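Long-range contacts in methyltransferase (Geobacter sulfurreducens PCA, PDB 3C3P), which probably transfers a methyl group from S-adenosyl-L-methionine to an oxygen atom of its substrate: residues Met132-Phe137 against Leu156-Ala161; Arg145-Leu150 against Ser187-Phe192; Pro63-Gly68 against Val84-Pro89; Trp73-Ile78 against Asn104-Arg109; Pro57-Val62 against Arg125-Leu130. One frame throughout, in Å; residues are numbered along the deposited sequence. Where two conformers were deposited one is given.

Contact 1. Residues Met132-Phe137 against Leu156-Ala161. With EDO (1,2-ethanediol), chain K.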
# COMPACT_ATOMS: atom_id res chain seq x y z
N MSE A 132 7.53 4.15 -11.70
CA MSE A 132 7.61 3.67 -13.05
C MSE A 132 6.26 3.54 -13.76
O MSE A 132 5.26 3.20 -13.14
CB MSE A 132 8.19 2.28 -12.90
CG MSE A 132 9.11 1.98 -13.93
SE MSE A 132 9.38 0.10 -13.89
CE MSE A 132 10.12 -0.10 -12.07
N ASP A 133 6.25 3.84 -15.05
CA ASP A 133 5.05 3.70 -15.92
C ASP A 133 5.26 2.53 -16.91
O ASP A 133 6.08 2.58 -17.82
CB ASP A 133 4.72 5.01 -16.65
CG ASP A 133 3.40 4.93 -17.44
OD1 ASP A 133 2.85 3.82 -17.65
OD2 ASP A 133 2.93 6.01 -17.87
N CYS A 134 4.49 1.48 -16.69
CA CYS A 134 4.59 0.28 -17.51
C CYS A 134 4.23 0.48 -18.96
O CYS A 134 4.54 -0.39 -19.78
CB CYS A 134 3.73 -0.86 -16.94
SG CYS A 134 4.30 -1.47 -15.34
N ASP A 135 3.58 1.59 -19.29
CA ASP A 135 3.20 1.90 -20.69
C ASP A 135 4.36 2.44 -21.48
O ASP A 135 4.39 2.36 -22.70
CB ASP A 135 2.12 2.98 -20.76
CG ASP A 135 0.77 2.49 -20.38
OD1 ASP A 135 0.59 1.26 -20.34
OD2 ASP A 135 -0.12 3.33 -20.20
N VAL A 136 5.31 3.00 -20.76
CA VAL A 136 6.48 3.65 -21.34
C VAL A 136 7.75 2.84 -21.29
O VAL A 136 8.61 2.97 -22.17
CB VAL A 136 6.78 4.98 -20.61
CG1 VAL A 136 8.02 5.64 -21.20
CG2 VAL A 136 5.60 5.91 -20.69
N PHE A 137 7.89 2.02 -20.28
CA PHE A 137 9.10 1.24 -20.12
C PHE A 137 8.90 -0.22 -19.88
O PHE A 137 7.94 -0.64 -19.25
CB PHE A 137 9.88 1.74 -18.90
CG PHE A 137 10.15 3.20 -18.91
CD1 PHE A 137 11.21 3.71 -19.63
CD2 PHE A 137 9.34 4.06 -18.19
CE1 PHE A 137 11.46 5.07 -19.64
CE2 PHE A 137 9.58 5.42 -18.19
CZ PHE A 137 10.65 5.93 -18.92
N LEU A 156 9.51 -0.20 -5.30
CA LEU A 156 9.22 0.04 -6.70
C LEU A 156 7.72 0.20 -6.80
O LEU A 156 6.96 -0.60 -6.24
CB LEU A 156 9.67 -1.15 -7.57
CG LEU A 156 9.52 -1.01 -9.08
CD1 LEU A 156 10.53 0.01 -9.60
CD2 LEU A 156 9.75 -2.36 -9.72
N ILE A 157 7.30 1.23 -7.51
CA ILE A 157 5.86 1.54 -7.75
C ILE A 157 5.72 1.70 -9.27
O ILE A 157 6.23 2.66 -9.88
CB ILE A 157 5.33 2.78 -7.02
CG1 ILE A 157 5.60 2.70 -5.51
CG2 ILE A 157 3.82 2.94 -7.33
CD1 ILE A 157 5.18 3.93 -4.72
N ALA A 158 5.05 0.74 -9.88
CA ALA A 158 4.84 0.68 -11.34
C ALA A 158 3.37 0.78 -11.66
O ALA A 158 2.56 -0.09 -11.28
CB ALA A 158 5.44 -0.60 -11.93
N VAL A 159 3.01 1.85 -12.35
CA VAL A 159 1.62 2.08 -12.70
C VAL A 159 1.29 1.48 -14.06
O VAL A 159 2.18 1.03 -14.80
CB VAL A 159 1.22 3.59 -12.63
CG1 VAL A 159 1.35 4.10 -11.16
CG2 VAL A 159 2.01 4.46 -13.64
N ASN A 160 0.00 1.50 -14.36
CA ASN A 160 -0.54 0.94 -15.63
C ASN A 160 -0.09 -0.50 -15.80
O ASN A 160 0.23 -0.97 -16.89
CB ASN A 160 -0.13 1.80 -16.83
CG ASN A 160 -0.60 3.22 -16.69
OD1 ASN A 160 -1.67 3.47 -16.15
ND2 ASN A 160 0.20 4.16 -17.16
N ALA A 161 -0.09 -1.20 -14.67
CA ALA A 161 0.31 -2.62 -14.58
C ALA A 161 -0.70 -3.67 -15.10
O ALA A 161 -0.29 -4.76 -15.47
CB ALA A 161 0.71 -2.96 -13.17
C1 EDO K . 0.34 -1.94 -20.34
O1 EDO K . 0.78 -0.99 -19.36
C2 EDO K . -0.62 -2.99 -19.78
O2 EDO K . -0.17 -3.42 -18.49
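D133 OD1 is the most firmly held polar atom where these two parallel strands run out: two donors grip it. The amide of N160 sends its ND2 across the gap to D133 OD1 at 2.7 Å, with the oxygen close to the amide plane, while D135 N closes an Asx turn on the same oxygen at 2.9 Å. Both donors come in from above the carboxylate plane, and the carboxylate and the N160 amide are turned 59° apart. The aspartate reaches this place because its CG is anti to the backbone N (chi1 -174°). The other end of the N160 amide, OD1, takes a bond from N201, so the N160 amide is held at both ends. Before this polar tip, along the strands, the backbones pair in parallel: M132 N gives to I157 O, V159 N to M132 O at 2.7 Å, and C134 N to V159 O at 3.0 Å. C134 SG lies against A158 CB at 3.7 Å, on the face that also carries M132. An ethanediol oxygen, O1, sits 2.5 Å from N160 O, beside D135. The arrangement is that of the C-terminal ends of neighbouring parallel strands in a Rossmann-like sheet; in cation-dependent relatives of this O-methyltransferase family, side chains at such strand ends hold the metal, and D133 and N160 probably lie near the corresponding site, though no metal is bound here.

Contact 2. Residues Arg145-Leu150 against Ser187-Phe192. With EDO (1,2-ethanediol), chain L.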
# COMPACT_ATOMS: atom_id res chain seq x y z
N ARG A 145 18.93 -1.98 -15.22
CA ARG A 145 19.75 -0.75 -15.24
C ARG A 145 19.79 -0.01 -13.91
O ARG A 145 20.83 0.51 -13.50
CB ARG A 145 19.21 0.24 -16.28
N MSE A 146 18.63 -0.01 -13.24
CA MSE A 146 18.41 0.74 -11.98
C MSE A 146 18.58 0.01 -10.64
O MSE A 146 18.73 0.66 -9.60
CB MSE A 146 16.97 1.31 -11.99
CG MSE A 146 16.63 2.28 -13.14
SE MSE A 146 17.72 3.89 -13.17
CE MSE A 146 17.30 4.55 -11.39
N ASN A 147 18.54 -1.31 -10.64
CA ASN A 147 18.63 -2.03 -9.36
C ASN A 147 19.84 -1.58 -8.54
O ASN A 147 19.79 -1.55 -7.30
CB ASN A 147 18.65 -3.54 -9.54
CG ASN A 147 18.30 -4.25 -8.26
OD1 ASN A 147 17.37 -3.86 -7.57
ND2 ASN A 147 19.01 -5.31 -7.96
N ARG A 148 20.91 -1.22 -9.24
CA ARG A 148 22.19 -0.79 -8.63
C ARG A 148 22.09 0.56 -7.94
O ARG A 148 22.93 0.93 -7.11
CB ARG A 148 23.28 -0.63 -9.69
CG ARG A 148 23.64 -1.87 -10.47
CD ARG A 148 24.82 -1.60 -11.38
NE ARG A 148 24.51 -0.60 -12.40
CZ ARG A 148 23.98 -0.87 -13.59
NH1 ARG A 148 23.70 -2.12 -13.94
NH2 ARG A 148 23.74 0.13 -14.45
N CYS A 149 21.05 1.29 -8.32
CA CYS A 149 20.77 2.65 -7.85
C CYS A 149 19.83 2.67 -6.68
O CYS A 149 19.63 3.69 -6.03
CB CYS A 149 20.17 3.47 -8.99
SG CYS A 149 21.25 3.58 -10.47
N LEU A 150 19.31 1.49 -6.38
CA LEU A 150 18.34 1.36 -5.28
C LEU A 150 18.95 1.22 -3.90
O LEU A 150 20.00 0.62 -3.71
CB LEU A 150 17.38 0.17 -5.52
CG LEU A 150 16.49 0.17 -6.76
CD1 LEU A 150 15.63 -1.08 -6.75
CD2 LEU A 150 15.63 1.43 -6.81
N SER A 187 7.53 -10.81 -10.35
CA SER A 187 6.94 -11.78 -9.44
C SER A 187 7.88 -12.95 -9.21
O SER A 187 7.75 -13.70 -8.23
CB SER A 187 5.61 -12.30 -9.97
OG SER A 187 5.78 -13.03 -11.16
N ARG A 188 8.84 -13.09 -10.12
CA ARG A 188 9.83 -14.20 -10.07
C ARG A 188 11.15 -13.79 -9.51
O ARG A 188 12.04 -14.62 -9.30
CB ARG A 188 10.04 -14.79 -11.44
CG ARG A 188 8.93 -15.66 -11.79
CD ARG A 188 9.00 -16.05 -13.20
NE ARG A 188 8.06 -17.13 -13.44
CZ ARG A 188 6.77 -16.95 -13.63
NH1 ARG A 188 6.26 -15.71 -13.57
NH2 ARG A 188 6.00 -18.01 -13.85
N ARG A 189 11.26 -12.52 -9.24
CA ARG A 189 12.48 -11.99 -8.65
C ARG A 189 12.50 -12.23 -7.16
O ARG A 189 11.86 -11.52 -6.37
CB ARG A 189 12.67 -10.56 -9.04
CG ARG A 189 13.08 -10.66 -10.46
CD ARG A 189 13.68 -9.48 -10.97
NE ARG A 189 14.79 -9.04 -10.15
CZ ARG A 189 15.71 -8.24 -10.62
NH1 ARG A 189 15.68 -7.92 -11.90
NH2 ARG A 189 16.68 -7.82 -9.83
N ARG A 190 13.30 -13.23 -6.79
CA ARG A 190 13.41 -13.64 -5.38
C ARG A 190 13.99 -12.57 -4.48
O ARG A 190 13.98 -12.70 -3.26
CB ARG A 190 14.20 -14.94 -5.20
CG ARG A 190 13.49 -16.20 -5.72
CD ARG A 190 14.15 -17.41 -5.08
NE ARG A 190 13.59 -18.70 -5.47
CZ ARG A 190 12.71 -18.90 -6.44
NH1 ARG A 190 12.30 -17.90 -7.21
NH2 ARG A 190 12.28 -20.14 -6.68
N ASP A 191 14.49 -11.51 -5.10
CA ASP A 191 15.09 -10.38 -4.39
C ASP A 191 14.07 -9.31 -4.06
O ASP A 191 14.35 -8.36 -3.35
CB ASP A 191 16.30 -9.79 -5.11
CG ASP A 191 16.04 -9.45 -6.55
OD1 ASP A 191 15.12 -10.03 -7.17
OD2 ASP A 191 16.82 -8.62 -7.07
N PHE A 192 12.87 -9.52 -4.57
CA PHE A 192 11.71 -8.65 -4.32
C PHE A 192 10.48 -9.37 -3.82
O PHE A 192 10.24 -10.54 -4.13
CB PHE A 192 11.28 -7.90 -5.58
CG PHE A 192 12.21 -6.81 -5.98
CD1 PHE A 192 13.32 -7.08 -6.76
CD2 PHE A 192 11.96 -5.51 -5.60
CE1 PHE A 192 14.17 -6.07 -7.14
CE2 PHE A 192 12.83 -4.50 -5.95
CZ PHE A 192 13.94 -4.79 -6.75
C1 EDO L . 8.65 -12.98 -2.96
O1 EDO L . 9.96 -13.00 -2.42
C2 EDO L . 7.87 -14.29 -2.87
O2 EDO L . 6.63 -14.13 -2.17
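This is a light, tip-to-tip meeting of two turns on the flank of the domain: the 3-10 turn following helix 139-146 faces the type I turn R189-F192 that leads into strand 192-197. No hydrogen bond crosses it. N147, with CG anti to the backbone N (chi1 -162°), points its amide at the other turn, ND2 coming to 3.9 Å from R189 NH2 at the edge of the guanidinium, whose plane stands 77° from the amide. The oxygen of the same amide, N147 OD1, lies 3.6 Å from F192 CZ at the ring's edge, and L150 CD1 meets F192 CZ at that edge too, at 4.1 Å. R189 grips D191 side-on in a salt bridge, R189 NE to D191 OD1 and R189 NH2 to D191 OD2 at 2.9 Å, both on syn lone pairs and almost straight. An alanine in place of R189 would remove this fork and would probably leave D191 and the turn less firmly set beside N147. R208 of strand 203-208 touches N147, L150 and F192 alike. N147 OD1 is buried with no hydrogen-bond partner in the model; the ring's C-H edge, probably slightly positive, is likely to compensate only in part.

Contact 3. Residues Pro63-Gly68 against Val84-Pro89. With EDO (1,2-ethanediol), chain I.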
# COMPACT_ATOMS: atom_id res chain seq x y z
N PRO A 63 11.22 8.82 -13.26
CA PRO A 63 11.69 8.95 -14.64
C PRO A 63 10.54 8.95 -15.61
O PRO A 63 10.02 7.90 -15.94
CB PRO A 63 12.56 7.70 -14.85
CG PRO A 63 12.41 6.85 -13.63
CD PRO A 63 11.38 7.46 -12.73
N GLY A 64 10.19 10.15 -16.07
CA GLY A 64 9.07 10.39 -16.98
C GLY A 64 7.86 10.74 -16.12
O GLY A 64 7.44 9.98 -15.26
N ASP A 65 7.28 11.91 -16.34
CA ASP A 65 6.14 12.31 -15.54
C ASP A 65 5.31 13.40 -16.19
O ASP A 65 5.63 14.60 -16.15
CB ASP A 65 6.64 12.73 -14.14
CG ASP A 65 5.53 12.90 -13.14
OD1 ASP A 65 4.42 12.39 -13.37
OD2 ASP A 65 5.78 13.51 -12.07
N GLY A 66 4.23 12.94 -16.82
CA GLY A 66 3.26 13.78 -17.48
C GLY A 66 2.70 14.81 -16.50
O GLY A 66 2.07 14.48 -15.48
N LEU A 67 3.00 16.06 -16.85
CA LEU A 67 2.58 17.25 -16.11
C LEU A 67 3.09 17.29 -14.67
O LEU A 67 2.67 18.13 -13.89
CB LEU A 67 1.05 17.39 -16.09
CG LEU A 67 0.33 17.51 -17.43
CD1 LEU A 67 -1.15 17.64 -17.14
CD2 LEU A 67 0.82 18.68 -18.27
N GLY A 68 4.05 16.42 -14.37
CA GLY A 68 4.59 16.35 -13.01
C GLY A 68 3.55 15.82 -12.03
O GLY A 68 3.62 16.05 -10.83
N VAL A 84 12.60 14.70 -4.29
CA VAL A 84 11.96 14.04 -5.42
C VAL A 84 12.75 14.56 -6.62
O VAL A 84 13.00 15.77 -6.77
CB VAL A 84 10.47 14.37 -5.65
CG1 VAL A 84 10.01 13.69 -6.93
CG2 VAL A 84 9.59 13.95 -4.48
N VAL A 85 13.22 13.62 -7.42
CA VAL A 85 13.97 13.91 -8.63
C VAL A 85 13.11 13.45 -9.80
O VAL A 85 12.83 12.26 -9.98
CB VAL A 85 15.33 13.19 -8.69
CG1 VAL A 85 16.05 13.54 -9.99
CG2 VAL A 85 16.19 13.54 -7.47
N MSE A 86 12.68 14.43 -10.56
CA MSE A 86 11.83 14.21 -11.72
C MSE A 86 12.57 14.57 -13.00
O MSE A 86 13.18 15.64 -13.11
CB MSE A 86 10.57 15.07 -11.52
CG MSE A 86 9.47 15.08 -12.60
SE MSE A 86 9.84 15.89 -14.34
CE MSE A 86 7.99 16.37 -14.80
N ILE A 87 12.53 13.61 -13.92
CA ILE A 87 13.15 13.74 -15.24
C ILE A 87 12.12 13.46 -16.34
O ILE A 87 11.35 12.51 -16.29
CB ILE A 87 14.38 12.79 -15.46
CG1 ILE A 87 15.41 12.88 -14.33
CG2 ILE A 87 15.07 13.06 -16.79
CD1 ILE A 87 15.10 11.95 -13.18
N ASP A 88 12.08 14.34 -17.33
CA ASP A 88 11.15 14.19 -18.44
C ASP A 88 11.71 14.81 -19.73
O ASP A 88 12.33 15.88 -19.72
CB ASP A 88 9.77 14.78 -18.06
CG ASP A 88 8.67 14.38 -19.04
OD1 ASP A 88 7.94 13.42 -18.69
OD2 ASP A 88 8.57 14.92 -20.17
N PRO A 89 11.51 14.12 -20.86
CA PRO A 89 12.09 14.70 -22.07
C PRO A 89 11.37 15.94 -22.56
O PRO A 89 11.95 16.75 -23.28
CB PRO A 89 11.97 13.55 -23.09
CG PRO A 89 10.95 12.66 -22.58
CD PRO A 89 10.98 12.77 -21.09
C1 EDO I . 7.08 9.87 -19.95
O1 EDO I . 8.37 9.28 -20.15
C2 EDO I . 7.01 11.14 -20.78
O2 EDO I . 6.14 12.10 -20.17
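M86, a selenomethionine, crosses D65 at about a right angle and lays its terminal methyl against the loop: CE lies 3.2 Å from D65 O and 3.8 Å from G68 CA. A bend at chi2 (-68°) brings the chain there. Farther along the strand, D88 OD1 accepts D65 N at 2.9 Å on its anti lone pair and an ethanediol hydroxyl, O2, at 2.7 Å, while its OD2 is taken by D90 and N93. G64 N gives to I87 O at 2.6 Å. At positive phi, G64 leaves room that a beta carbon would deny the ethanediol. A glycine-rich loop after one strand and an acidic residue ending the next are the signature of class I methyltransferases, where they probably cradle the cofactor. The D65 carboxylate turns to the start of helix 69-75, OD1 to A70 N and OD2 to S71 OG. P63 and I87 turn to helix 117-121, and L67 packs on helix 23-34, so the loop leaves strand 59-63, crosses the end of its neighbour 83-88 and enters helix 69-75.

Contact 4. Residues Trp73-Ile78 against Asn104-Arg109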
# COMPACT_ATOMS: atom_id res chain seq x y z
N TRP A 73 2.27 14.33 -6.17
CA TRP A 73 1.80 13.47 -5.06
C TRP A 73 2.91 13.13 -4.09
O TRP A 73 2.76 13.20 -2.87
CB TRP A 73 1.12 12.17 -5.56
CG TRP A 73 -0.19 12.43 -6.23
CD1 TRP A 73 -0.42 12.55 -7.57
CD2 TRP A 73 -1.44 12.63 -5.59
NE1 TRP A 73 -1.75 12.81 -7.80
CE2 TRP A 73 -2.40 12.88 -6.60
CE3 TRP A 73 -1.85 12.68 -4.25
CZ2 TRP A 73 -3.74 13.12 -6.31
CZ3 TRP A 73 -3.18 12.92 -3.97
CH2 TRP A 73 -4.11 13.15 -5.01
N PHE A 74 4.05 12.78 -4.66
CA PHE A 74 5.23 12.44 -3.86
C PHE A 74 5.82 13.64 -3.08
O PHE A 74 6.25 13.50 -1.92
CB PHE A 74 6.33 11.79 -4.71
CG PHE A 74 5.99 10.42 -5.21
CD1 PHE A 74 5.76 9.38 -4.30
CD2 PHE A 74 6.02 10.12 -6.56
CE1 PHE A 74 5.47 8.09 -4.73
CE2 PHE A 74 5.75 8.82 -6.99
CZ PHE A 74 5.48 7.81 -6.08
N ALA A 75 5.87 14.80 -3.73
CA ALA A 75 6.44 16.01 -3.11
C ALA A 75 5.72 16.39 -1.82
O ALA A 75 6.31 16.88 -0.86
CB ALA A 75 6.43 17.21 -4.10
N ARG A 76 4.43 16.14 -1.85
CA ARG A 76 3.53 16.46 -0.73
C ARG A 76 3.74 15.56 0.47
O ARG A 76 3.37 15.90 1.58
CB ARG A 76 2.06 16.32 -1.16
CG ARG A 76 1.63 17.22 -2.31
CD ARG A 76 0.11 17.44 -2.35
NE ARG A 76 -0.36 17.87 -1.03
CZ ARG A 76 -1.49 18.53 -0.77
NH1 ARG A 76 -2.27 18.98 -1.74
NH2 ARG A 76 -1.78 18.81 0.50
N ALA A 77 4.37 14.42 0.20
CA ALA A 77 4.59 13.36 1.20
C ALA A 77 5.95 13.30 1.87
O ALA A 77 6.15 12.50 2.78
CB ALA A 77 4.32 11.97 0.54
N ILE A 78 6.85 14.17 1.44
CA ILE A 78 8.23 14.15 1.98
C ILE A 78 8.67 15.40 2.72
O ILE A 78 8.11 16.50 2.55
CB ILE A 78 9.27 13.85 0.83
CG1 ILE A 78 9.38 15.02 -0.13
CG2 ILE A 78 8.92 12.54 0.06
CD1 ILE A 78 10.57 14.95 -1.06
N ASN A 104 3.12 26.14 -4.75
CA ASN A 104 2.83 25.56 -3.41
C ASN A 104 4.07 25.51 -2.51
O ASN A 104 4.01 25.05 -1.37
CB ASN A 104 2.16 24.18 -3.49
CG ASN A 104 3.06 23.10 -4.05
OD1 ASN A 104 4.27 23.28 -4.17
ND2 ASN A 104 2.47 21.95 -4.39
N GLY A 105 5.17 25.99 -3.05
CA GLY A 105 6.45 26.07 -2.35
C GLY A 105 7.32 24.85 -2.25
O GLY A 105 8.50 24.95 -1.86
N LEU A 106 6.74 23.72 -2.61
CA LEU A 106 7.43 22.40 -2.55
C LEU A 106 8.57 22.27 -3.55
O LEU A 106 9.23 21.25 -3.61
CB LEU A 106 6.43 21.24 -2.70
CG LEU A 106 5.32 21.19 -1.63
CD1 LEU A 106 4.30 20.13 -1.93
CD2 LEU A 106 5.92 21.02 -0.23
N ILE A 107 8.80 23.33 -4.33
CA ILE A 107 9.89 23.34 -5.32
C ILE A 107 11.20 23.26 -4.53
O ILE A 107 12.27 22.95 -5.07
CB ILE A 107 9.82 24.58 -6.27
CG1 ILE A 107 10.76 24.42 -7.46
CG2 ILE A 107 10.11 25.88 -5.50
CD1 ILE A 107 10.48 23.20 -8.33
N ASP A 108 11.08 23.52 -3.23
CA ASP A 108 12.21 23.48 -2.27
C ASP A 108 12.73 22.06 -2.00
O ASP A 108 13.79 21.86 -1.41
CB ASP A 108 11.85 24.16 -0.92
CG ASP A 108 10.69 23.46 -0.17
OD1 ASP A 108 10.15 22.45 -0.64
OD2 ASP A 108 10.32 23.92 0.93
N ARG A 109 11.98 21.08 -2.46
CA ARG A 109 12.39 19.68 -2.22
C ARG A 109 12.16 18.79 -3.42
O ARG A 109 12.01 17.56 -3.32
CB ARG A 109 11.67 19.13 -1.01
CG ARG A 109 10.23 18.87 -1.26
CD ARG A 109 9.52 18.78 0.05
NE ARG A 109 9.53 20.10 0.67
CZ ARG A 109 9.04 20.37 1.87
NH1 ARG A 109 8.51 19.39 2.60
NH2 ARG A 109 9.10 21.61 2.34
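In this Rossmann-like domain the end of helix 69-75 and the residues just after it are joined to the 3-10 turn between helix 91-104 and strand 110-114. In the first shell, R109 NH1 gives a hydrogen bond to I78 O at 2.9 Å, lying in the carbonyl plane on a lone pair and within the guanidinium plane. The two side chains slide past each other in opposite directions, I78 CG1 touching R109 CD at 3.8 Å. Beside them L106 CD1 rests against the helix end, 4.2 Å from A75 CB and 4.0 Å from R76 CG. The second shell sets these groups. D108 grips R109 side-on through NE and NH2, fixing the rotation of the guanidinium, while N104 OD1 accepts L106 N in an Asx turn that starts the 3-10 segment; R76 is drawn outward to a salt bridge with D22. The last piece is the other methyl of L106: CD2 rests 3.8 Å above the plane of the R109 guanidinium, over its centre.

Contact 5. Residues Pro57-Val62 against Arg125-Leu130. With EDO (1,2-ethanediol), chain F.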
# COMPACT_ATOMS: atom_id res chain seq x y z
N PRO A 57 10.64 8.08 2.57
CA PRO A 57 11.85 8.11 1.78
C PRO A 57 12.62 9.40 1.83
O PRO A 57 12.06 10.46 2.06
CB PRO A 57 11.31 7.96 0.36
CG PRO A 57 10.06 8.81 0.41
CD PRO A 57 9.44 8.38 1.76
N GLN A 58 13.92 9.26 1.63
CA GLN A 58 14.85 10.37 1.59
C GLN A 58 15.00 10.80 0.13
O GLN A 58 15.25 11.98 -0.17
CB GLN A 58 16.18 9.95 2.23
CG GLN A 58 15.99 9.38 3.64
CD GLN A 58 17.18 8.59 4.14
OE1 GLN A 58 17.00 7.54 4.75
NE2 GLN A 58 18.38 9.04 3.82
N LEU A 59 14.80 9.83 -0.76
CA LEU A 59 14.89 10.01 -2.22
C LEU A 59 13.89 9.20 -3.04
O LEU A 59 13.78 7.99 -2.96
CB LEU A 59 16.33 9.69 -2.72
CG LEU A 59 16.65 9.85 -4.23
CD1 LEU A 59 16.39 11.30 -4.70
CD2 LEU A 59 18.08 9.41 -4.59
N VAL A 60 13.15 9.97 -3.81
CA VAL A 60 12.16 9.47 -4.73
C VAL A 60 12.56 9.92 -6.11
O VAL A 60 12.78 11.11 -6.35
CB VAL A 60 10.73 10.03 -4.45
CG1 VAL A 60 9.72 9.50 -5.50
CG2 VAL A 60 10.27 9.71 -3.00
N VAL A 61 12.62 8.96 -7.03
CA VAL A 61 12.97 9.20 -8.42
C VAL A 61 11.80 8.81 -9.35
O VAL A 61 11.22 7.73 -9.28
CB VAL A 61 14.31 8.49 -8.77
CG1 VAL A 61 14.69 8.70 -10.26
CG2 VAL A 61 15.43 9.02 -7.81
N VAL A 62 11.45 9.79 -10.19
CA VAL A 62 10.35 9.69 -11.14
C VAL A 62 10.84 9.91 -12.56
O VAL A 62 10.92 11.05 -13.02
CB VAL A 62 9.28 10.76 -10.81
CG1 VAL A 62 8.06 10.57 -11.66
CG2 VAL A 62 8.93 10.70 -9.31
N ARG A 125 21.70 7.59 -6.65
CA ARG A 125 22.11 6.55 -5.71
C ARG A 125 21.20 6.48 -4.49
O ARG A 125 20.65 7.48 -4.04
CB ARG A 125 23.55 6.77 -5.22
CG ARG A 125 24.61 6.68 -6.29
CD ARG A 125 24.66 5.31 -6.95
NE ARG A 125 25.74 5.23 -7.94
CZ ARG A 125 25.62 5.53 -9.23
NH1 ARG A 125 24.46 5.93 -9.74
NH2 ARG A 125 26.68 5.43 -10.02
N ASP A 126 21.04 5.27 -3.96
CA ASP A 126 20.22 5.06 -2.76
C ASP A 126 18.81 5.59 -2.91
O ASP A 126 18.31 6.36 -2.10
CB ASP A 126 20.90 5.69 -1.55
CG ASP A 126 22.16 4.97 -1.15
OD1 ASP A 126 22.17 3.72 -1.15
OD2 ASP A 126 23.13 5.65 -0.78
N ILE A 127 18.21 5.22 -4.02
CA ILE A 127 16.81 5.56 -4.32
C ILE A 127 15.91 4.73 -3.40
O ILE A 127 16.02 3.51 -3.35
CB ILE A 127 16.45 5.29 -5.81
CG1 ILE A 127 17.34 6.13 -6.76
CG2 ILE A 127 14.95 5.58 -6.07
CD1 ILE A 127 17.19 5.75 -8.25
N ASP A 128 15.02 5.43 -2.69
CA ASP A 128 14.06 4.81 -1.73
C ASP A 128 12.78 4.42 -2.41
O ASP A 128 12.17 3.42 -2.05
CB ASP A 128 13.81 5.73 -0.54
CG ASP A 128 15.06 5.95 0.28
OD1 ASP A 128 15.71 4.94 0.63
OD2 ASP A 128 15.41 7.12 0.56
N ILE A 129 12.35 5.25 -3.35
CA ILE A 129 11.16 4.97 -4.14
C ILE A 129 11.44 5.27 -5.59
O ILE A 129 11.88 6.35 -5.94
CB ILE A 129 9.89 5.78 -3.75
CG1 ILE A 129 9.44 5.46 -2.33
CG2 ILE A 129 8.75 5.46 -4.72
CD1 ILE A 129 8.18 6.15 -1.93
N LEU A 130 11.24 4.26 -6.41
CA LEU A 130 11.42 4.39 -7.85
C LEU A 130 10.04 4.21 -8.49
O LEU A 130 9.40 3.14 -8.41
CB LEU A 130 12.43 3.38 -8.40
CG LEU A 130 12.59 3.46 -9.93
CD1 LEU A 130 13.13 4.84 -10.33
CD2 LEU A 130 13.47 2.35 -10.50
C1 EDO F . 21.01 9.65 -1.50
O1 EDO F . 21.28 9.58 -2.90
C2 EDO F . 19.51 9.81 -1.30
O2 EDO F . 19.17 9.89 0.09
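D128 runs from an apolar start to a carboxylate tip that is held by the backbone of the neighbouring strand. Its CB sits in a tight spot, 3.3 Å from L59 O and 3.5 Å from P57 CB. With CG anti to the carbonyl carbon (chi1 -64°), the carboxylate is turned toward the backbone at the start of that strand, and OD2 at the tip accepts two consecutive backbone donors, Q58 N at 2.8 Å from above the carboxylate plane and L59 N at 3.1 Å on the anti lone pair. Two N-H groups pointing at one buried oxygen would probably favour the charged form. An alanine here would take away that acceptor and would probably leave the two N-H groups without these bonds and the start of strand 59-63 less well fixed. L59 O answers in the other direction, taking both D128 N and I129 N where the chain turns a corner at D128. Beyond it, regular parallel pairing resumes, V61 N giving to I129 O at 2.9 Å and 171°. I127 crosses V61 at about a right angle, its CG1 lying 3.6 Å from V61 CG2. The two strands are neighbours in the central sheet, and strand 83-88 flanks 59-63 on its other edge; helix 69-75 packs through F74 on V60 and I129, while V61 and L130 face the other way, where I127 and L130 meet L150.

In the fold
From the N terminus, contact 5 spans the widest loop, pairing strand 59-63 with strand 127-133. Nested inside it are contacts 3 and 4, which cross each other: the glycine-rich loop reaches strand 83-88, then the end of helix 69-75 reaches the turn before strand 110-114, and V84 links the two. Contact 1 opens once contact 5 has closed and adds strand 154-159 to strand 127-133, which both use. Contact 2 crosses contact 1, joining the end of helix 139-146 to the turn before strand 192-197. Contacts 1, 3 and 5 thus knit four neighbouring parallel strands together, while contacts 2 and 4 tie down connecting turns at the flanks, their centres about 27 Å apart.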